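Local coordinates for lantibiotic dehydratase (Microbispora corallina, PDB 5EHK), which probably dehydrates serine and threonine residues of the precursor peptide in the biosynthesis of the lantibiotic NAI-107, in a tRNA-dependent reaction, at residues Leu82-Cys86 with Leu105-Ala110; Leu378-Val382 with Glu514-Gly518; Arg421-Leu426 with Leu608-Gly614; Leu537-Thr541 with Leu582-Tyr588; Asp832-Asp837 with Leu938-Arg942. All coordinates share one frame; numbering follows the deposited sequence.

The five contacts illustrate how chemistry follows position in a large fold. Interactions 1 and 2 are apolar pairings built largely on leucine, with valine, cysteine and proline: interaction 1 joins two short helices at the periphery, and interaction 2 buries a strand-to-helix junction against a helix end. Interaction 3 is the most central of the set, its centre about 16 Å from the centre of the chain, and alone uses a ladder of backbone hydrogen bonds. Interaction 4, a loop-to-loop contact nested within the chain span closed by interaction 3, substitutes a bridging water for direct bonds. Interaction 5, in the C-terminal family region, relies on arginine and aspartate beside a second subunit.

Interaction 1 of 5, residues Leu82-Cys86 with Leu105-Ala110; sequences LRAAC and LLARVA
The guanidinium of Arg-83 is the flat group of this contact, and Val-109 O approaches it at a slant that is neither clearly over a face nor at an edge. NH1 lies 2.8 Å from Val-109 O, but the angle is poor and the pair does not count as a hydrogen bond. The setting is helix-to-helix packing, helix 79-85 against helix 100-110, and both also lean on helix 119-138, where Leu-106 and Ala-85 touch Leu-129. Arg-83 bends at its third torsion (chi3 60°), which folds the otherwise outward-running chain back toward Val-109. Deeper in, the packing is mainly apolar. Leu-82 divides its two methyls between two leucines: CD1 meets Leu-105 CD2 at 3.6 Å, and CD2 meets Leu-106 CD2, also at 3.6 Å, with both pairs of side chains crossing at nearly a right angle. One leucine thus fits across two successive residues of the partner helix. A turn further on, Cys-86 aims its sulfur at the same helix, with Leu-106 on one flank and Ala-110 CB on another; SG comes within 3.6 Å of Val-109 CG2.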
# COMPACT_ATOMS: atom_id res chain seq x y z
N LEU A 82 -6.82 -11.74 -51.83
CA LEU A 82 -7.58 -12.93 -51.51
C LEU A 82 -7.44 -13.97 -52.60
O LEU A 82 -7.07 -15.12 -52.35
CB LEU A 82 -9.05 -12.57 -51.32
CG LEU A 82 -9.32 -11.69 -50.11
CD1 LEU A 82 -10.79 -11.38 -50.00
CD2 LEU A 82 -8.82 -12.41 -48.85
N ARG A 83 -7.78 -13.55 -53.82
CA ARG A 83 -7.71 -14.40 -54.99
C ARG A 83 -6.29 -14.97 -55.17
O ARG A 83 -6.13 -16.16 -55.45
CB ARG A 83 -8.14 -13.59 -56.22
CG ARG A 83 -9.64 -13.29 -56.25
CD ARG A 83 -10.16 -12.66 -57.55
NE ARG A 83 -9.94 -13.50 -58.74
CZ ARG A 83 -10.70 -14.53 -59.10
NH1 ARG A 83 -11.74 -14.89 -58.35
NH2 ARG A 83 -10.42 -15.22 -60.20
N ALA A 84 -5.28 -14.14 -54.92
CA ALA A 84 -3.88 -14.55 -55.05
C ALA A 84 -3.48 -15.76 -54.20
O ALA A 84 -2.91 -16.72 -54.70
CB ALA A 84 -2.95 -13.37 -54.73
N ALA A 85 -3.86 -15.75 -52.92
CA ALA A 85 -3.41 -16.78 -52.00
C ALA A 85 -4.28 -18.04 -52.03
O ALA A 85 -4.02 -19.00 -51.30
CB ALA A 85 -3.28 -16.22 -50.59
N CYS A 86 -5.30 -18.06 -52.89
CA CYS A 86 -6.10 -19.27 -53.06
C CYS A 86 -5.31 -20.43 -53.69
O CYS A 86 -5.75 -21.57 -53.68
CB CYS A 86 -7.35 -18.98 -53.88
SG CYS A 86 -8.56 -17.95 -53.02
N LEU A 105 -14.92 -17.56 -46.79
CA LEU A 105 -14.83 -16.43 -47.71
C LEU A 105 -13.87 -16.73 -48.87
O LEU A 105 -14.14 -16.38 -50.02
CB LEU A 105 -14.42 -15.17 -46.95
CG LEU A 105 -14.39 -13.87 -47.75
CD1 LEU A 105 -14.83 -12.71 -46.88
CD2 LEU A 105 -13.00 -13.64 -48.29
N LEU A 106 -12.77 -17.41 -48.58
CA LEU A 106 -11.79 -17.74 -49.61
C LEU A 106 -12.37 -18.77 -50.58
O LEU A 106 -11.97 -18.84 -51.74
CB LEU A 106 -10.49 -18.25 -48.98
CG LEU A 106 -9.69 -17.19 -48.21
CD1 LEU A 106 -8.48 -17.79 -47.54
CD2 LEU A 106 -9.29 -16.02 -49.10
N ALA A 107 -13.34 -19.55 -50.10
CA ALA A 107 -13.99 -20.58 -50.91
C ALA A 107 -14.94 -19.99 -51.94
O ALA A 107 -15.14 -20.55 -53.01
CB ALA A 107 -14.73 -21.57 -50.01
N ARG A 108 -15.53 -18.84 -51.61
CA ARG A 108 -16.39 -18.14 -52.56
C ARG A 108 -15.71 -16.92 -53.20
O ARG A 108 -16.36 -15.93 -53.51
CB ARG A 108 -17.74 -17.79 -51.92
CG ARG A 108 -17.63 -17.01 -50.63
CD ARG A 108 -18.99 -16.58 -50.07
NE ARG A 108 -19.59 -15.46 -50.79
CZ ARG A 108 -20.67 -14.81 -50.36
NH1 ARG A 108 -21.25 -15.17 -49.22
NH2 ARG A 108 -21.17 -13.79 -51.05
N VAL A 109 -14.39 -17.01 -53.38
CA VAL A 109 -13.69 -16.14 -54.30
C VAL A 109 -13.03 -17.04 -55.33
O VAL A 109 -12.78 -16.64 -56.47
CB VAL A 109 -12.66 -15.20 -53.62
CG1 VAL A 109 -13.36 -14.24 -52.68
CG2 VAL A 109 -11.60 -15.98 -52.89
N ALA A 110 -12.74 -18.27 -54.91
CA ALA A 110 -12.15 -19.29 -55.78
C ALA A 110 -13.18 -19.88 -56.74
O ALA A 110 -12.84 -20.33 -57.83
CB ALA A 110 -11.49 -20.39 -54.95

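Interaction 2 of 5, residues Leu378-Val382 with Glu514-Gly518; sequences LPEVV and ELSAG
An extended Leu-515, its CG opposite the backbone N (chi1 -165°) and its second torsion also extended, drives one methyl, CD2, across to Pro-379 and Val-382. CD2 sits 3.7 Å from Pro-379 CG and 3.7 Å from Val-382 CG2, so one methyl touches both the proline ring and a valine branch. The leucine slants across the proline but meets the valine at about a right angle. At Val-382 (chi1 169°) CG1 lies anti to the backbone N and CG2 beside it, and CG2 makes the contact. The second leucine methyl, CD1, faces Leu-378 CD2 more loosely, at 4.5 Å. The contact joins the passage from strand 366-379 into helix 380-395, with Pro-379 as N-cap, and the end of helix 512-516, closed by a Schellman motif at Gly-518. The glycine has positive phi (105°), and its N donates to Leu-515 O at 2.7 Å, so the residue that supplies the central methyl also anchors the helix terminus through its backbone. Outside the pair, Ser-516 turns its hydroxyl back to Leu-512 O, and Leu-378 is tied by its backbone to Arg-153 and Asp-155.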
# COMPACT_ATOMS: atom_id res chain seq x y z
N LEU A 378 24.13 -27.40 -33.11
CA LEU A 378 24.87 -26.20 -32.79
C LEU A 378 26.13 -26.63 -32.04
O LEU A 378 26.09 -27.57 -31.25
CB LEU A 378 24.02 -25.26 -31.93
CG LEU A 378 22.66 -24.79 -32.44
CD1 LEU A 378 21.96 -24.06 -31.32
CD2 LEU A 378 22.80 -23.87 -33.66
N PRO A 379 27.24 -25.95 -32.30
CA PRO A 379 28.53 -26.29 -31.69
C PRO A 379 28.52 -25.95 -30.22
O PRO A 379 27.65 -25.22 -29.76
CB PRO A 379 29.51 -25.38 -32.42
CG PRO A 379 28.70 -24.19 -32.78
CD PRO A 379 27.37 -24.78 -33.20
N GLU A 380 29.52 -26.43 -29.51
CA GLU A 380 29.65 -26.18 -28.09
C GLU A 380 29.88 -24.71 -27.72
O GLU A 380 29.60 -24.31 -26.60
CB GLU A 380 30.78 -27.05 -27.53
CG GLU A 380 30.51 -28.53 -27.58
CD GLU A 380 29.35 -28.93 -26.69
OE1 GLU A 380 29.18 -28.27 -25.62
OE2 GLU A 380 28.62 -29.89 -27.05
N VAL A 381 30.37 -23.90 -28.64
CA VAL A 381 30.68 -22.52 -28.27
C VAL A 381 29.38 -21.79 -27.95
O VAL A 381 29.34 -20.92 -27.08
CB VAL A 381 31.51 -21.77 -29.37
CG1 VAL A 381 30.70 -21.61 -30.67
CG2 VAL A 381 32.02 -20.42 -28.87
N VAL A 382 28.30 -22.17 -28.64
CA VAL A 382 27.00 -21.58 -28.41
C VAL A 382 26.41 -22.03 -27.08
O VAL A 382 25.95 -21.20 -26.29
CB VAL A 382 26.03 -21.90 -29.55
CG1 VAL A 382 24.60 -21.51 -29.15
CG2 VAL A 382 26.47 -21.16 -30.81
N GLU A 514 30.68 -19.44 -40.23
CA GLU A 514 31.16 -18.34 -39.40
C GLU A 514 30.62 -18.50 -37.95
O GLU A 514 31.26 -18.06 -36.98
CB GLU A 514 30.77 -16.99 -39.98
CG GLU A 514 31.47 -16.66 -41.29
CD GLU A 514 31.30 -15.21 -41.72
OE1 GLU A 514 30.61 -14.98 -42.74
OE2 GLU A 514 31.85 -14.30 -41.05
N LEU A 515 29.47 -19.17 -37.84
CA LEU A 515 28.89 -19.52 -36.55
C LEU A 515 29.86 -20.41 -35.82
O LEU A 515 30.22 -20.15 -34.66
CB LEU A 515 27.55 -20.24 -36.72
CG LEU A 515 26.61 -20.40 -35.51
CD1 LEU A 515 25.28 -20.95 -35.98
CD2 LEU A 515 27.16 -21.29 -34.42
N SER A 516 30.25 -21.49 -36.50
CA SER A 516 31.12 -22.51 -35.93
C SER A 516 32.36 -21.84 -35.35
O SER A 516 32.91 -22.30 -34.35
CB SER A 516 31.54 -23.48 -37.02
OG SER A 516 30.41 -24.11 -37.59
N ALA A 517 32.77 -20.75 -36.00
CA ALA A 517 33.96 -19.99 -35.63
C ALA A 517 33.72 -18.91 -34.57
O ALA A 517 34.67 -18.29 -34.07
CB ALA A 517 34.59 -19.40 -36.88
N GLY A 518 32.46 -18.68 -34.22
CA GLY A 518 32.15 -17.79 -33.11
C GLY A 518 31.61 -16.43 -33.49
O GLY A 518 31.43 -15.55 -32.64

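Interaction 3 of 5, residues Arg421-Leu426 with Leu608-Gly614; sequences RAVPLL and LDELGVG
Leu-425 and Leu-608 meet at about a right angle, with CD2 of Leu-425 set 3.6 Å from CD1 of Leu-608. The meeting depends on Leu-425 carrying its CG anti to the backbone N (chi1 -179°), which sends the branch toward the 3-10 segment 608-610, while its CB stays behind, 4.1 Å from Val-613 CG2 and 4.4 Å from Leu-611 CB. Leu-426 adds a looser approach to the same turn, its CD1 lying 4.3 Å from CD2 of Leu-608. Val-423 and Val-613 stand on one face of the sheet, where Phe-413 of helix 407-417 touches both; Leu-425 and Leu-611 pack on helix 647-656 through Leu-652. Beneath these side chains runs an antiparallel pairing of strands 423-424 and 611-615, the former being outermost in its mixed sheet within this chain. Val-423 and Val-613 form a hydrogen-bonded pair, N to O at 2.9 Å from Val-423 to Val-613 and 3.0 Å in the reverse direction. A third bond, from Leu-425 N to Leu-611 O at 2.9 Å, carries the ladder past Pro-424. That proline falls in a non-hydrogen-bonded pair with Gly-612, its CB leaving CA away from the partner. The chemistry implies that a residue without an N-H costs the ladder nothing here, since this position has no bond to give across the pair.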
# COMPACT_ATOMS: atom_id res chain seq x y z
N ARG A 421 5.28 -26.48 13.15
CA ARG A 421 3.96 -27.02 12.95
C ARG A 421 3.69 -27.18 11.47
O ARG A 421 4.08 -26.33 10.68
CB ARG A 421 2.92 -26.08 13.57
CG ARG A 421 1.49 -26.50 13.27
CD ARG A 421 0.53 -26.10 14.37
NE ARG A 421 -0.83 -26.45 13.98
CZ ARG A 421 -1.90 -25.69 14.20
NH1 ARG A 421 -1.75 -24.53 14.84
NH2 ARG A 421 -3.10 -26.11 13.80
N ALA A 422 3.09 -28.30 11.10
CA ALA A 422 2.69 -28.50 9.72
C ALA A 422 1.19 -28.45 9.67
O ALA A 422 0.52 -28.91 10.60
CB ALA A 422 3.21 -29.82 9.19
N VAL A 423 0.63 -27.89 8.61
CA VAL A 423 -0.80 -27.79 8.51
C VAL A 423 -1.20 -28.54 7.26
O VAL A 423 -0.63 -28.31 6.21
CB VAL A 423 -1.23 -26.32 8.42
CG1 VAL A 423 -2.74 -26.20 8.29
CG2 VAL A 423 -0.74 -25.53 9.63
N PRO A 424 -2.15 -29.45 7.36
CA PRO A 424 -2.50 -30.18 6.13
C PRO A 424 -2.78 -29.20 5.02
O PRO A 424 -3.58 -28.32 5.27
CB PRO A 424 -3.78 -30.92 6.51
CG PRO A 424 -3.68 -31.10 8.01
CD PRO A 424 -3.00 -29.83 8.51
N LEU A 425 -2.06 -29.26 3.90
CA LEU A 425 -2.40 -28.43 2.75
C LEU A 425 -3.85 -28.74 2.47
O LEU A 425 -4.16 -29.93 2.33
CB LEU A 425 -1.59 -28.85 1.51
CG LEU A 425 -1.89 -27.98 0.29
CD1 LEU A 425 -0.65 -27.68 -0.45
CD2 LEU A 425 -2.88 -28.65 -0.62
N LEU A 426 -4.69 -27.72 2.35
CA LEU A 426 -6.16 -27.86 2.17
C LEU A 426 -6.85 -27.25 3.36
O LEU A 426 -7.78 -26.46 3.20
CB LEU A 426 -6.67 -29.29 1.96
CG LEU A 426 -7.46 -29.62 0.68
CD1 LEU A 426 -6.79 -29.10 -0.60
CD2 LEU A 426 -7.70 -31.13 0.56
N LEU A 608 -2.93 -35.89 -2.51
CA LEU A 608 -3.01 -34.54 -1.98
C LEU A 608 -3.25 -34.48 -0.46
O LEU A 608 -2.61 -33.69 0.24
CB LEU A 608 -4.11 -33.80 -2.73
CG LEU A 608 -4.34 -32.34 -2.44
CD1 LEU A 608 -2.98 -31.68 -2.52
CD2 LEU A 608 -5.23 -31.84 -3.53
N ASP A 609 -4.15 -35.31 0.06
CA ASP A 609 -4.51 -35.22 1.47
C ASP A 609 -3.41 -35.73 2.39
O ASP A 609 -3.58 -35.73 3.60
CB ASP A 609 -5.85 -35.90 1.80
CG ASP A 609 -5.87 -37.41 1.47
OD1 ASP A 609 -4.81 -38.09 1.41
OD2 ASP A 609 -7.00 -37.92 1.27
N GLU A 610 -2.30 -36.18 1.82
CA GLU A 610 -1.17 -36.62 2.63
C GLU A 610 -0.14 -35.51 2.79
O GLU A 610 0.88 -35.69 3.45
CB GLU A 610 -0.49 -37.84 2.04
CG GLU A 610 -1.37 -39.06 1.91
CD GLU A 610 -0.58 -40.31 1.46
OE1 GLU A 610 0.69 -40.23 1.36
OE2 GLU A 610 -1.22 -41.36 1.21
N LEU A 611 -0.43 -34.36 2.19
CA LEU A 611 0.53 -33.27 2.14
C LEU A 611 0.30 -32.19 3.22
O LEU A 611 -0.83 -31.88 3.56
CB LEU A 611 0.53 -32.67 0.74
CG LEU A 611 0.96 -33.67 -0.33
CD1 LEU A 611 1.03 -33.06 -1.74
CD2 LEU A 611 2.32 -34.27 0.08
N GLY A 612 1.38 -31.63 3.75
CA GLY A 612 1.32 -30.58 4.75
C GLY A 612 2.28 -29.44 4.44
O GLY A 612 3.12 -29.54 3.53
N VAL A 613 2.12 -28.32 5.13
CA VAL A 613 3.00 -27.18 4.90
C VAL A 613 3.56 -26.73 6.26
O VAL A 613 2.81 -26.58 7.23
CB VAL A 613 2.25 -26.02 4.21
CG1 VAL A 613 3.22 -24.94 3.77
CG2 VAL A 613 1.46 -26.51 3.01
N GLY A 614 4.88 -26.55 6.31
CA GLY A 614 5.60 -26.12 7.50
C GLY A 614 6.39 -24.87 7.09
O GLY A 614 6.35 -24.46 5.93

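Interaction 4 of 5, residues Leu537-Thr541 with Leu582-Tyr588; sequences LGRFT and LAHTPSY
Arg-539 has its charged, flat end held between two hydrocarbons: Leu-582 CD2 rests 3.3 Å above one guanidinium face, near the rim, and Phe-540 CZ lies over the opposite face, also toward the rim. Arg-539 and Leu-582 run side by side in the same direction. The arginine starts from the crowded position between backbone N and carbonyl carbon (chi1 70°) and then stays extended from CG to NE, carrying it along the leucine; its CG, meanwhile, sits over the centre of the Phe-540 ring. Leu-582 CD2 is nearest to Arg-539 NH1, at 3.4 Å. Both side chains also touch His-367 of strand 366-379, and a long, weak ion pair links the arginine to Asp-369. No direct hydrogen bond joins the two segments. Instead, one water donates to Arg-539 O and to His-584 O, each at 3.0 Å, so a single molecule pins two backbone carbonyls that could not bond to each other. Nearer the other end, Thr-541 reaches toward the CG-CD side of the Pro-586 ring: OG1, which turns back to Gly-538 O for its polar partner, lies 3.3 Å from Pro-586 CD, and CG2 is 4.0 Å from Pro-586 CG. Tyr-588 comes in from the opposite direction, its OH meeting that same CG2. Thr-585 fills the middle, its CG2 placed 3.8 Å from Arg-539 CB. The whole is a loop-to-loop contact ahead of helix 545-556 and strand 591-595, with an inverse gamma turn centred on His-584, whose O takes the water, before the chain runs extended through Thr-585 and Pro-586.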
# COMPACT_ATOMS: atom_id res chain seq x y z
N LEU A 537 9.11 -28.62 -23.45
CA LEU A 537 9.16 -29.75 -24.37
C LEU A 537 7.97 -30.68 -24.15
O LEU A 537 7.59 -31.46 -25.02
CB LEU A 537 10.48 -30.52 -24.20
CG LEU A 537 11.80 -29.87 -24.62
CD1 LEU A 537 12.19 -28.65 -23.81
CD2 LEU A 537 12.90 -30.90 -24.52
N GLY A 538 7.38 -30.57 -22.95
CA GLY A 538 6.40 -31.50 -22.46
C GLY A 538 5.27 -31.92 -23.37
O GLY A 538 5.08 -33.12 -23.59
N ARG A 539 4.51 -30.95 -23.89
CA ARG A 539 3.31 -31.27 -24.67
C ARG A 539 3.63 -31.70 -26.12
O ARG A 539 2.73 -31.97 -26.92
CB ARG A 539 2.36 -30.08 -24.67
CG ARG A 539 2.88 -28.91 -25.48
CD ARG A 539 1.74 -28.09 -25.99
NE ARG A 539 2.16 -26.88 -26.67
CZ ARG A 539 1.65 -26.50 -27.85
NH1 ARG A 539 0.73 -27.24 -28.45
NH2 ARG A 539 2.08 -25.38 -28.43
N PHE A 540 4.91 -31.74 -26.46
CA PHE A 540 5.36 -32.16 -27.78
C PHE A 540 5.91 -33.58 -27.72
O PHE A 540 6.58 -34.05 -28.66
CB PHE A 540 6.40 -31.18 -28.32
CG PHE A 540 5.87 -29.78 -28.53
CD1 PHE A 540 4.83 -29.55 -29.42
CD2 PHE A 540 6.37 -28.71 -27.80
CE1 PHE A 540 4.33 -28.27 -29.59
CE2 PHE A 540 5.89 -27.43 -27.98
CZ PHE A 540 4.86 -27.21 -28.88
N THR A 541 5.62 -34.24 -26.60
CA THR A 541 6.04 -35.62 -26.36
C THR A 541 5.45 -36.57 -27.41
O THR A 541 4.27 -36.47 -27.76
CB THR A 541 5.63 -36.06 -24.94
OG1 THR A 541 6.27 -35.21 -23.98
CG2 THR A 541 6.05 -37.50 -24.69
N LEU A 582 -3.21 -27.99 -23.81
CA LEU A 582 -1.76 -27.86 -23.68
C LEU A 582 -1.20 -28.57 -22.45
O LEU A 582 -0.10 -28.28 -22.01
CB LEU A 582 -1.36 -26.38 -23.66
CG LEU A 582 -1.91 -25.51 -24.79
CD1 LEU A 582 -1.44 -24.08 -24.62
CD2 LEU A 582 -1.48 -26.05 -26.15
N ALA A 583 -1.98 -29.49 -21.91
CA ALA A 583 -1.65 -30.09 -20.63
C ALA A 583 -1.40 -31.58 -20.77
O ALA A 583 -1.30 -32.29 -19.77
CB ALA A 583 -2.73 -29.80 -19.58
N HIS A 584 -1.34 -32.06 -22.01
CA HIS A 584 -1.01 -33.46 -22.28
C HIS A 584 0.49 -33.72 -22.13
O HIS A 584 1.19 -33.94 -23.11
CB HIS A 584 -1.47 -33.84 -23.68
CG HIS A 584 -2.94 -33.67 -23.87
ND1 HIS A 584 -3.86 -34.38 -23.12
CD2 HIS A 584 -3.65 -32.84 -24.67
CE1 HIS A 584 -5.08 -34.01 -23.48
NE2 HIS A 584 -4.98 -33.08 -24.41
N THR A 585 0.97 -33.73 -20.89
CA THR A 585 2.38 -33.66 -20.61
C THR A 585 2.77 -34.69 -19.58
O THR A 585 2.17 -34.77 -18.54
CB THR A 585 2.69 -32.29 -20.06
OG1 THR A 585 2.00 -32.13 -18.83
CG2 THR A 585 2.21 -31.23 -21.04
N PRO A 586 3.79 -35.50 -19.88
CA PRO A 586 4.09 -36.65 -19.03
C PRO A 586 4.80 -36.30 -17.73
O PRO A 586 5.49 -35.28 -17.63
CB PRO A 586 5.01 -37.50 -19.92
CG PRO A 586 5.68 -36.52 -20.81
CD PRO A 586 4.72 -35.38 -21.02
N SER A 587 4.67 -37.17 -16.76
CA SER A 587 5.33 -37.01 -15.49
C SER A 587 6.45 -38.03 -15.39
O SER A 587 6.23 -39.22 -15.67
CB SER A 587 4.31 -37.21 -14.38
OG SER A 587 4.93 -37.54 -13.16
N TYR A 588 7.65 -37.56 -15.03
CA TYR A 588 8.84 -38.40 -15.01
C TYR A 588 9.51 -38.42 -13.64
O TYR A 588 10.52 -39.11 -13.45
CB TYR A 588 9.87 -37.95 -16.05
CG TYR A 588 9.42 -38.12 -17.48
CD1 TYR A 588 9.01 -39.38 -17.96
CD2 TYR A 588 9.43 -37.04 -18.36
CE1 TYR A 588 8.59 -39.54 -19.28
CE2 TYR A 588 9.03 -37.20 -19.69
CZ TYR A 588 8.61 -38.45 -20.15
OH TYR A 588 8.21 -38.61 -21.46
O HOH W 1 1.57 -34.57 -26.04

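Interaction 5 of 5, residues Asp832-Asp837 with Leu938-Arg942; sequences DDFLRD and LRLTR
Arg-942 takes hold of Asp-837 end-on, NH1 to OD1 at 2.9 Å and NH2 to OD2 at 2.6 Å, the core of a salt-bridge network between helices 828-837 and 920-942, whose local axes cross at -110°. The same NH2 reaches Asp-833 OD1 at 3.2 Å along a nearly straight line (177°), coming from above the carboxylate plane. From the opposite face of that plane Arg-836 NH2 supplies a second bond, so OD1 takes a bond from each arginine, with a weak third from Arg-836 NE, while OD2 goes to Ser-230 of the second subunit. Asp-833 OD1 thus links the two arginines, and the two carboxylates probably offset their charges; CB of Arg-942 lies over the guanidinium face of Arg-836. Arg-836, bent at chi3 (-87°), is the knob of this crossing, lodged among Leu-938, Arg-939, Thr-941 and Arg-942, and its NH1 donates to Leu-938 O at 2.8 Å. Arg-939 NH1 returns a weak bond to Arg-836 O. Further out, Leu-938 touches Arg-858, the salt-bridge partner of Asp-832, and Leu-950 of helix 950-965. Its apolar partner across the crossing is Leu-835, with Leu-938 CD1 at 3.7 Å from Leu-835 CD1.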
# COMPACT_ATOMS: atom_id res chain seq x y z
N ASP A 832 -1.08 3.69 29.59
CA ASP A 832 -0.47 3.75 30.92
C ASP A 832 -1.38 4.35 32.00
O ASP A 832 -1.50 3.77 33.07
CB ASP A 832 0.85 4.47 30.86
CG ASP A 832 1.84 3.69 30.11
OD1 ASP A 832 1.44 2.58 29.75
OD2 ASP A 832 2.98 4.12 29.89
N ASP A 833 -2.05 5.47 31.70
CA ASP A 833 -3.03 6.04 32.64
C ASP A 833 -4.20 5.10 32.89
O ASP A 833 -4.64 4.95 34.03
CB ASP A 833 -3.57 7.41 32.19
CG ASP A 833 -2.66 8.56 32.58
OD1 ASP A 833 -1.83 8.37 33.51
OD2 ASP A 833 -2.73 9.64 31.94
N PHE A 834 -4.71 4.49 31.82
CA PHE A 834 -5.83 3.56 31.94
C PHE A 834 -5.43 2.38 32.85
O PHE A 834 -6.21 1.95 33.71
CB PHE A 834 -6.28 3.09 30.55
CG PHE A 834 -7.60 2.37 30.57
CD1 PHE A 834 -8.79 3.08 30.47
CD2 PHE A 834 -7.65 0.99 30.72
CE1 PHE A 834 -9.97 2.45 30.51
CE2 PHE A 834 -8.85 0.35 30.77
CZ PHE A 834 -10.03 1.08 30.66
N LEU A 835 -4.21 1.88 32.65
CA LEU A 835 -3.62 0.84 33.48
C LEU A 835 -3.44 1.23 34.95
O LEU A 835 -3.65 0.41 35.85
CB LEU A 835 -2.29 0.39 32.90
CG LEU A 835 -2.35 -0.41 31.59
CD1 LEU A 835 -0.98 -0.52 30.95
CD2 LEU A 835 -2.97 -1.80 31.83
N ARG A 836 -3.02 2.47 35.19
CA ARG A 836 -2.84 2.95 36.56
C ARG A 836 -4.17 3.08 37.31
O ARG A 836 -4.29 2.65 38.46
CB ARG A 836 -2.05 4.27 36.57
CG ARG A 836 -0.56 4.10 36.23
CD ARG A 836 0.25 5.37 36.42
NE ARG A 836 0.23 6.22 35.24
CZ ARG A 836 1.25 6.36 34.38
NH1 ARG A 836 2.40 5.73 34.59
NH2 ARG A 836 1.11 7.15 33.33
N ASP A 837 -5.17 3.63 36.63
CA ASP A 837 -6.40 4.05 37.25
C ASP A 837 -7.63 3.17 37.02
O ASP A 837 -8.44 3.00 37.93
CB ASP A 837 -6.75 5.46 36.76
CG ASP A 837 -5.67 6.48 37.06
OD1 ASP A 837 -4.91 6.31 38.04
OD2 ASP A 837 -5.59 7.46 36.32
N LEU A 938 4.00 1.04 36.97
CA LEU A 938 3.49 2.19 36.24
C LEU A 938 2.98 3.25 37.21
O LEU A 938 3.13 4.43 36.95
CB LEU A 938 2.39 1.77 35.27
CG LEU A 938 2.89 1.03 34.03
CD1 LEU A 938 1.74 0.34 33.31
CD2 LEU A 938 3.63 1.99 33.10
N ARG A 939 2.37 2.80 38.31
CA ARG A 939 1.84 3.71 39.31
C ARG A 939 2.96 4.45 40.06
O ARG A 939 2.81 5.62 40.40
CB ARG A 939 0.92 2.99 40.29
CG ARG A 939 -0.42 2.61 39.70
CD ARG A 939 -1.22 1.74 40.67
NE ARG A 939 -1.59 2.52 41.84
CZ ARG A 939 -2.73 3.19 41.95
NH1 ARG A 939 -3.63 3.13 40.98
NH2 ARG A 939 -2.97 3.91 43.05
N LEU A 940 4.08 3.77 40.31
CA LEU A 940 5.24 4.46 40.89
C LEU A 940 5.70 5.51 39.90
O LEU A 940 5.97 6.66 40.24
CB LEU A 940 6.39 3.50 41.20
CG LEU A 940 6.17 2.45 42.28
CD1 LEU A 940 7.41 1.57 42.47
CD2 LEU A 940 5.75 3.09 43.60
N THR A 941 5.78 5.09 38.64
CA THR A 941 6.33 5.91 37.56
C THR A 941 5.57 7.24 37.29
O THR A 941 6.15 8.20 36.79
CB THR A 941 6.51 5.01 36.32
OG1 THR A 941 7.90 4.68 36.20
CG2 THR A 941 5.98 5.63 35.05
N ARG A 942 4.28 7.29 37.64
CA ARG A 942 3.52 8.52 37.51
C ARG A 942 4.06 9.59 38.45
O ARG A 942 4.04 10.78 38.11
CB ARG A 942 2.03 8.29 37.82
CG ARG A 942 1.19 9.57 37.98
CD ARG A 942 -0.23 9.29 38.48
NE ARG A 942 -1.09 8.87 37.39
CZ ARG A 942 -2.31 8.35 37.54
NH1 ARG A 942 -2.82 8.21 38.76
NH2 ARG A 942 -3.01 7.97 36.47